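Erythrocyte binding antigen 140 (Plasmodium falciparum, PDB 4GF2) probably binds a sialic-acid-bearing receptor on the erythrocyte surface during parasite invasion, through a region holding two Duffy binding domains. Local coordinates at residues K121-S124 and D125-K128; R494-K497 and I498-E502; S523-K526 and K527-D530. The protein carries 3 engineered substitutions. All blocks are in the same frame, centred on the assembly; numbering follows the deposited sequence.

Interaction 1: residues K121-S124 and D125-K128; sequences KKFS and DYYK
With D125 CG beside its own backbone N (chi1 -59°), its carboxylate leans back along the helix toward K121 and K122, whose side chains bend round to meet it. K121 starts with CG anti to its N and turns at the next bond, while K122 folds at two successive bonds. The motif is a salt-bridge network near the C-terminal end of helix 110-127, in the first Duffy binding domain. K121 NZ lies 3.0 Å from D125 OD2 and uses the syn lone pair of that oxygen. K122 NZ reaches the same oxygen more weakly, at 3.3 Å. One acceptor thus serves two ammonium groups, which probably keeps D125 ionised; the long, bendable lysine chains can reach one carboxylate oxygen from positions three and four residues back.

On another flank of the helix F123, Y126 and Y127 form an aromatic cluster. Y126 turns an edge to the face of F123 in a T-shaped pair, with planes at 68°. The centroids are 5.2 Å apart, and Y126 CD2 stands over the centre of the F123 ring. Y127 lies alongside F123 rim to rim, in nearly parallel but not shared planes, neither ring over the face of the other. CE1 of Y127 is 3.7 Å from CD2 of F123. F59 of helix 56-78 makes a second edge-to-face pair with buried F123. A tyrosine fits position 126 because its ring packs against F123 while its hydroxyl hydrogen-bonds to L53 O. The opposite end of the Y126 ring sits beneath the backbone, where K122 O is 3.0 Å above the ring plane and offset toward its rim.

Interaction 2: residues R494-K497 and I498-E502; sequences RKEK and IYSFE
I498 packs back against R494 O in helix 478-508, and it shares with K497 and K495 the most surface buried by the contact. The isoleucine backbone N donates to R494 O at 2.9 Å, nearly in line with the carbonyl. Its side chain follows the same carbonyl: CG1, set beside the backbone N (chi1 -74°), comes to 3.4 Å from R494 O, so that a branched apolar residue lies along the helix flank and covers a polar atom already engaged.

K497 acts mainly through its carbonyl. F501 N bonds to it from above the carbonyl plane, and F501 CD2 comes within 3.0 Å of K497 O, an oblique approach of a ring carbon to the oxygen. The lysine side chain itself turns to the neighbouring helix 518-548, where its ammonium end makes a cation-pi contact with W528.

K495 runs side by side with Y499: the lysine's methylenes pass alongside, and CD meets the hydroxyl oxygen Y499 OH at 3.6 Å. The tyrosine ring is also roofed by backbone, K495 O standing 3.2 Å above its plane and offset toward the rim. Bends at chi2, chi3 and chi4 turn the end of the lysine chain away from the tyrosine and carry NZ to a salt bridge with E573.

One polar side chain turns back on the helix. S500 OG donates to E496 O at 2.8 Å, and S500 N bonds to that oxygen as well; the hydroxyl comes from above the carbonyl plane, while the amide lies nearer to it. A serine hydroxyl returning to the carbonyl four residues earlier is a classic intrahelical motif, found here on a long helix of the second Duffy binding domain.

Interaction 3: residues S523-K526 and K527-D530; sequences SEYK and KWID
Residues 523-526 run without a break into 527-530 as one regular alpha-helical turn after another in helix 518-548. Each amide of the second half finds the carbonyl four residues back: K527 N bonds to S523 O, W528 N to E524 O and D530 N to K526 O. The shortest of the set, I529 N to Y525 O at 2.8 Å, is almost straight, with an N-H...O angle of 171°.

From this scaffold Y525 and W528 send their side chains out with CG anti to the backbone N in both, the tyrosine at chi1 -176°. Their rings meet obliquely, with planes at 44°. The tyrosine centroid lies 5.8 Å from that of the indole six-membered ring. At the closest approach Y525 CE1 is 4.0 Å from W528 CE3. The other flank of the tyrosine rests on I529: CE2 of Y525 is 4.0 Å from CB of I529. CD1 of the isoleucine comes to 3.9 Å from Y525 OH. Buried Y525 and I529 both face helix 478-508, where I529 also meets F490; a loop supplies P588 against the tyrosine and F584 against the isoleucine. Large flat and branched residues suit this face, which has to fill the seam between two helices.

I529 CG2 sits in the crowded position between its backbone N and carbonyl carbon, pressed to 3.2 Å from K526 O. D530 bends back toward the same carbonyl, placing OD2 3.2 Å from K526 O. Two acceptors at this distance would probably repel each other mildly, and no hydrogen bond joins them; what joins the two segments is backbone hydrogen bonding and apolar contact of Y525 with W528 and I529.

Overall arrangement
Interaction 1 stands alone near one end of this elongated molecule, in the first Duffy binding domain. Its centre is 109 Å from those of both interaction 2 and interaction 3, across the chain's centre from them, and the nearest atoms are still about 96 Å away. Interactions 2 and 3 belong together in the second domain, their centres 13 Å apart on consecutive helices, 478-508 and 518-548, which run antiparallel here. The two meet directly: R494 NH1 lies 2.9 Å from Y525 OH, and K497 CD 3.8 Å from Y525 CD1. They thus form one helix-helix seam, whereas interaction 1 is a contact within helix 110-127, whose Y126 and Y127 touch helix 56-78 and whose S124 and Y127 touch helix 132-155.

Interaction 1: residues K121-S124 and D125-K128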
loop_
_atom_site.group_PDB
_atom_site.type_symbol
_atom_site.label_atom_id
_atom_site.label_comp_id
_atom_site.label_asym_id
_atom_site.label_seq_id
_atom_site.Cartn_x
_atom_site.Cartn_y
_atom_site.Cartn_z
ATOM N N LYS A 121 -38.601 21.500 -28.329
ATOM C CA LYS A 121 -38.856 22.353 -29.480
ATOM C C LYS A 121 -40.110 21.883 -30.208
ATOM O O LYS A 121 -40.912 22.693 -30.666
ATOM C CB LYS A 121 -37.645 22.356 -30.420
ATOM C CG LYS A 121 -37.773 23.298 -31.604
ATOM C CD LYS A 121 -38.322 22.592 -32.832
ATOM C CE LYS A 121 -38.598 23.571 -33.963
ATOM N NZ LYS A 121 -39.027 22.872 -35.203
ATOM N N LYS A 122 -40.285 20.572 -30.307
ATOM C CA LYS A 122 -41.447 20.024 -30.992
ATOM C C LYS A 122 -42.718 20.297 -30.199
ATOM O O LYS A 122 -43.768 20.583 -30.773
ATOM C CB LYS A 122 -41.284 18.522 -31.224
ATOM C CG LYS A 122 -40.154 18.164 -32.176
ATOM C CD LYS A 122 -40.192 19.002 -33.450
ATOM C CE LYS A 122 -41.531 18.890 -34.161
ATOM N NZ LYS A 122 -41.560 19.674 -35.428
ATOM N N PHE A 123 -42.625 20.211 -28.877
ATOM C CA PHE A 123 -43.777 20.492 -28.035
ATOM C C PHE A 123 -44.084 21.989 -28.027
ATOM O O PHE A 123 -45.221 22.388 -27.788
ATOM C CB PHE A 123 -43.573 19.947 -26.620
ATOM C CG PHE A 123 -44.158 18.576 -26.417
ATOM C CD1 PHE A 123 -43.473 17.443 -26.833
ATOM C CD2 PHE A 123 -45.397 18.419 -25.819
ATOM C CE1 PHE A 123 -44.013 16.180 -26.651
ATOM C CE2 PHE A 123 -45.945 17.159 -25.632
ATOM C CZ PHE A 123 -45.253 16.037 -26.050
ATOM N N SER A 124 -43.075 22.812 -28.302
ATOM C CA SER A 124 -43.305 24.236 -28.543
ATOM C C SER A 124 -44.189 24.408 -29.767
ATOM O O SER A 124 -45.110 25.220 -29.771
ATOM C CB SER A 124 -41.988 24.982 -28.762
ATOM O OG SER A 124 -41.433 25.415 -27.534
ATOM N N ASP A 125 -43.895 23.638 -30.810
ATOM C CA ASP A 125 -44.678 23.684 -32.037
ATOM C C ASP A 125 -46.081 23.123 -31.811
ATOM O O ASP A 125 -47.071 23.710 -32.251
ATOM C CB ASP A 125 -43.972 22.902 -33.148
ATOM C CG ASP A 125 -42.586 23.442 -33.452
ATOM O OD1 ASP A 125 -42.332 24.633 -33.168
ATOM O OD2 ASP A 125 -41.752 22.674 -33.978
ATOM N N TYR A 126 -46.161 21.991 -31.116
ATOM C CA TYR A 126 -47.435 21.323 -30.887
ATOM C C TYR A 126 -48.428 22.244 -30.181
ATOM O O TYR A 126 -49.586 22.349 -30.584
ATOM C CB TYR A 126 -47.230 20.058 -30.047
ATOM C CG TYR A 126 -46.375 18.988 -30.695
ATOM C CD1 TYR A 126 -46.223 18.920 -32.076
ATOM C CD2 TYR A 126 -45.719 18.042 -29.919
ATOM C CE1 TYR A 126 -45.439 17.939 -32.662
ATOM C CE2 TYR A 126 -44.935 17.061 -30.493
ATOM C CZ TYR A 126 -44.797 17.012 -31.862
ATOM O OH TYR A 126 -44.014 16.032 -32.431
ATOM N N TYR A 127 -47.967 22.915 -29.132
ATOM C CA TYR A 127 -48.844 23.729 -28.297
ATOM C C TYR A 127 -48.641 25.227 -28.499
ATOM O O TYR A 127 -49.410 26.036 -27.982
ATOM C CB TYR A 127 -48.629 23.374 -26.826
ATOM C CG TYR A 127 -49.109 21.987 -26.487
ATOM C CD1 TYR A 127 -48.348 20.871 -26.812
ATOM C CD2 TYR A 127 -50.330 21.792 -25.860
ATOM C CE1 TYR A 127 -48.788 19.602 -26.513
ATOM C CE2 TYR A 127 -50.778 20.525 -25.555
ATOM C CZ TYR A 127 -50.005 19.435 -25.884
ATOM O OH TYR A 127 -50.460 18.174 -25.582
ATOM N N LYS A 128 -47.610 25.595 -29.253
ATOM C CA LYS A 128 -47.296 27.000 -29.459
ATOM C C LYS A 128 -47.177 27.695 -28.108
ATOM O O LYS A 128 -47.857 28.683 -27.835
ATOM C CB LYS A 128 -48.359 27.657 -30.337
ATOM C CG LYS A 128 -48.441 27.023 -31.716
ATOM C CD LYS A 128 -49.486 27.672 -32.601
ATOM C CE LYS A 128 -49.608 26.934 -33.927
ATOM N NZ LYS A 128 -48.300 26.813 -34.639
#

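Interaction 2: residues R494-K497 and I498-E502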
loop_
_atom_site.group_PDB
_atom_site.type_symbol
_atom_site.label_atom_id
_atom_site.label_comp_id
_atom_site.label_asym_id
_atom_site.label_seq_id
_atom_site.Cartn_x
_atom_site.Cartn_y
_atom_site.Cartn_z
ATOM N N ARG A 494 38.650 -7.574 22.980
ATOM C CA ARG A 494 39.983 -7.553 23.560
ATOM C C ARG A 494 39.862 -7.602 25.077
ATOM O O ARG A 494 40.523 -8.405 25.733
ATOM C CB ARG A 494 40.750 -6.305 23.128
ATOM C CG ARG A 494 42.160 -6.241 23.686
ATOM C CD ARG A 494 42.900 -5.005 23.210
ATOM N NE ARG A 494 44.107 -4.760 23.997
ATOM C CZ ARG A 494 45.300 -5.292 23.744
ATOM N NH1 ARG A 494 45.475 -6.115 22.717
ATOM N NH2 ARG A 494 46.328 -4.998 24.527
ATOM N N LYS A 495 39.010 -6.741 25.629
ATOM C CA LYS A 495 38.734 -6.756 27.060
ATOM C C LYS A 495 38.358 -8.165 27.496
ATOM O O LYS A 495 38.871 -8.679 28.490
ATOM C CB LYS A 495 37.595 -5.795 27.410
ATOM C CG LYS A 495 38.041 -4.382 27.753
ATOM C CD LYS A 495 37.094 -3.735 28.762
ATOM C CE LYS A 495 35.655 -3.707 28.266
ATOM N NZ LYS A 495 35.484 -2.852 27.058
ATOM N N GLU A 496 37.457 -8.781 26.741
ATOM C CA GLU A 496 36.992 -10.127 27.044
ATOM C C GLU A 496 38.160 -11.104 27.107
ATOM O O GLU A 496 38.272 -11.889 28.050
ATOM C CB GLU A 496 35.987 -10.581 25.986
ATOM C CG GLU A 496 35.397 -11.957 26.231
ATOM C CD GLU A 496 34.362 -12.335 25.188
ATOM O OE1 GLU A 496 34.070 -11.500 24.304
ATOM O OE2 GLU A 496 33.838 -13.468 25.253
ATOM N N LYS A 497 39.030 -11.048 26.106
ATOM C CA LYS A 497 40.157 -11.971 26.020
ATOM C C LYS A 497 41.192 -11.730 27.117
ATOM O O LYS A 497 41.847 -12.668 27.571
ATOM C CB LYS A 497 40.805 -11.889 24.639
ATOM C CG LYS A 497 40.104 -12.747 23.600
ATOM C CD LYS A 497 40.446 -12.326 22.183
ATOM C CE LYS A 497 40.040 -13.393 21.180
ATOM N NZ LYS A 497 38.618 -13.803 21.317
ATOM N N ILE A 498 41.341 -10.480 27.541
ATOM C CA ILE A 498 42.202 -10.166 28.675
ATOM C C ILE A 498 41.639 -10.804 29.941
ATOM O O ILE A 498 42.361 -11.460 30.690
ATOM C CB ILE A 498 42.336 -8.648 28.895
ATOM C CG1 ILE A 498 43.233 -8.033 27.820
ATOM C CG2 ILE A 498 42.913 -8.357 30.278
ATOM C CD1 ILE A 498 43.466 -6.545 27.986
ATOM N N TYR A 499 40.345 -10.607 30.175
ATOM C CA TYR A 499 39.685 -11.198 31.330
ATOM C C TYR A 499 39.772 -12.721 31.270
ATOM O O TYR A 499 39.888 -13.383 32.301
ATOM C CB TYR A 499 38.221 -10.754 31.405
ATOM C CG TYR A 499 38.026 -9.261 31.582
ATOM C CD1 TYR A 499 39.099 -8.425 31.874
ATOM C CD2 TYR A 499 36.765 -8.687 31.462
ATOM C CE1 TYR A 499 38.921 -7.063 32.036
ATOM C CE2 TYR A 499 36.579 -7.326 31.624
ATOM C CZ TYR A 499 37.660 -6.519 31.911
ATOM O OH TYR A 499 37.483 -5.165 32.070
ATOM N N SER A 500 39.719 -13.273 30.061
ATOM C CA SER A 500 39.832 -14.717 29.886
ATOM C C SER A 500 41.184 -15.195 30.400
ATOM O O SER A 500 41.285 -16.257 31.015
ATOM C CB SER A 500 39.665 -15.101 28.418
ATOM O OG SER A 500 38.412 -14.670 27.917
ATOM N N PHE A 501 42.221 -14.402 30.150
ATOM C CA PHE A 501 43.563 -14.737 30.609
ATOM C C PHE A 501 43.649 -14.709 32.129
ATOM O O PHE A 501 44.287 -15.569 32.734
ATOM C CB PHE A 501 44.600 -13.778 30.017
ATOM C CG PHE A 501 45.063 -14.156 28.638
ATOM C CD1 PHE A 501 45.805 -15.308 28.437
ATOM C CD2 PHE A 501 44.769 -13.353 27.548
ATOM C CE1 PHE A 501 46.236 -15.658 27.171
ATOM C CE2 PHE A 501 45.200 -13.696 26.280
ATOM C CZ PHE A 501 45.934 -14.851 26.091
ATOM N N GLU A 502 43.009 -13.718 32.743
ATOM C CA GLU A 502 43.038 -13.573 34.196
ATOM C C GLU A 502 42.405 -14.774 34.891
ATOM O O GLU A 502 43.076 -15.490 35.631
ATOM C CB GLU A 502 42.338 -12.281 34.625
ATOM C CG GLU A 502 43.145 -11.024 34.330
ATOM C CD GLU A 502 42.403 -9.745 34.666
ATOM O OE1 GLU A 502 41.291 -9.543 34.135
ATOM O OE2 GLU A 502 42.935 -8.941 35.460
#

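Interaction 3: residues S523-K526 and K527-D530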
loop_
_atom_site.group_PDB
_atom_site.type_symbol
_atom_site.label_atom_id
_atom_site.label_comp_id
_atom_site.label_asym_id
_atom_site.label_seq_id
_atom_site.Cartn_x
_atom_site.Cartn_y
_atom_site.Cartn_z
ATOM N N SER A 523 48.244 -19.141 21.707
ATOM C CA SER A 523 48.277 -19.358 20.267
ATOM C C SER A 523 47.022 -18.799 19.611
ATOM O O SER A 523 47.098 -18.083 18.611
ATOM C CB SER A 523 48.404 -20.849 19.958
ATOM O OG SER A 523 48.321 -21.090 18.564
ATOM N N GLU A 524 45.868 -19.131 20.179
ATOM C CA GLU A 524 44.591 -18.688 19.634
ATOM C C GLU A 524 44.498 -17.168 19.626
ATOM O O GLU A 524 43.915 -16.582 18.715
ATOM C CB GLU A 524 43.432 -19.280 20.438
ATOM C CG GLU A 524 43.327 -20.795 20.343
ATOM C CD GLU A 524 42.228 -21.363 21.223
ATOM O OE1 GLU A 524 41.221 -20.658 21.449
ATOM O OE2 GLU A 524 42.375 -22.513 21.693
ATOM N N TYR A 525 45.076 -16.529 20.639
ATOM C CA TYR A 525 45.042 -15.074 20.722
ATOM C C TYR A 525 45.907 -14.447 19.636
ATOM O O TYR A 525 45.526 -13.440 19.038
ATOM C CB TYR A 525 45.509 -14.588 22.092
ATOM C CG TYR A 525 45.405 -13.087 22.251
ATOM C CD1 TYR A 525 44.211 -12.494 22.635
ATOM C CD2 TYR A 525 46.495 -12.264 22.009
ATOM C CE1 TYR A 525 44.106 -11.124 22.778
ATOM C CE2 TYR A 525 46.401 -10.891 22.150
ATOM C CZ TYR A 525 45.202 -10.327 22.534
ATOM O OH TYR A 525 45.096 -8.961 22.678
ATOM N N LYS A 526 47.070 -15.043 19.391
ATOM C CA LYS A 526 47.979 -14.557 18.360
ATOM C C LYS A 526 47.277 -14.521 17.007
ATOM O O LYS A 526 47.366 -13.534 16.277
ATOM C CB LYS A 526 49.226 -15.444 18.283
ATOM C CG LYS A 526 50.106 -15.377 19.520
ATOM C CD LYS A 526 51.209 -16.429 19.501
ATOM C CE LYS A 526 52.063 -16.368 20.763
ATOM N NZ LYS A 526 53.121 -17.414 20.778
ATOM N N LYS A 527 46.578 -15.604 16.680
ATOM C CA LYS A 527 45.826 -15.680 15.436
ATOM C C LYS A 527 44.802 -14.557 15.376
ATOM O O LYS A 527 44.660 -13.885 14.355
ATOM C CB LYS A 527 45.113 -17.028 15.323
ATOM C CG LYS A 527 46.043 -18.220 15.181
ATOM C CD LYS A 527 46.723 -18.237 13.822
ATOM C CE LYS A 527 47.634 -19.444 13.670
ATOM N NZ LYS A 527 46.890 -20.733 13.749
ATOM N N TRP A 528 44.090 -14.356 16.480
ATOM C CA TRP A 528 43.032 -13.356 16.529
ATOM C C TRP A 528 43.594 -11.956 16.325
ATOM O O TRP A 528 43.136 -11.217 15.454
ATOM C CB TRP A 528 42.274 -13.424 17.859
ATOM C CG TRP A 528 41.141 -12.440 17.938
ATOM C CD1 TRP A 528 39.919 -12.549 17.338
ATOM C CD2 TRP A 528 41.126 -11.196 18.654
ATOM N NE1 TRP A 528 39.148 -11.451 17.635
ATOM C CE2 TRP A 528 39.863 -10.608 18.439
ATOM C CE3 TRP A 528 42.057 -10.525 19.451
ATOM C CZ2 TRP A 528 39.508 -9.380 18.997
ATOM C CZ3 TRP A 528 41.702 -9.305 20.004
ATOM C CH2 TRP A 528 40.440 -8.746 19.774
ATOM N N ILE A 529 44.594 -11.600 17.121
ATOM C CA ILE A 529 45.125 -10.243 17.118
ATOM C C ILE A 529 45.761 -9.881 15.779
ATOM O O ILE A 529 45.699 -8.729 15.347
ATOM C CB ILE A 529 46.156 -10.043 18.248
ATOM C CG1 ILE A 529 46.390 -8.551 18.498
ATOM C CG2 ILE A 529 47.465 -10.757 17.919
ATOM C CD1 ILE A 529 45.159 -7.811 18.984
ATOM N N ASP A 530 46.370 -10.860 15.120
ATOM C CA ASP A 530 46.968 -10.625 13.811
ATOM C C ASP A 530 45.872 -10.384 12.777
ATOM O O ASP A 530 46.009 -9.533 11.899
ATOM C CB ASP A 530 47.852 -11.802 13.390
ATOM C CG ASP A 530 49.112 -11.917 14.233
ATOM O OD1 ASP A 530 49.469 -10.933 14.917
ATOM O OD2 ASP A 530 49.752 -12.990 14.206
#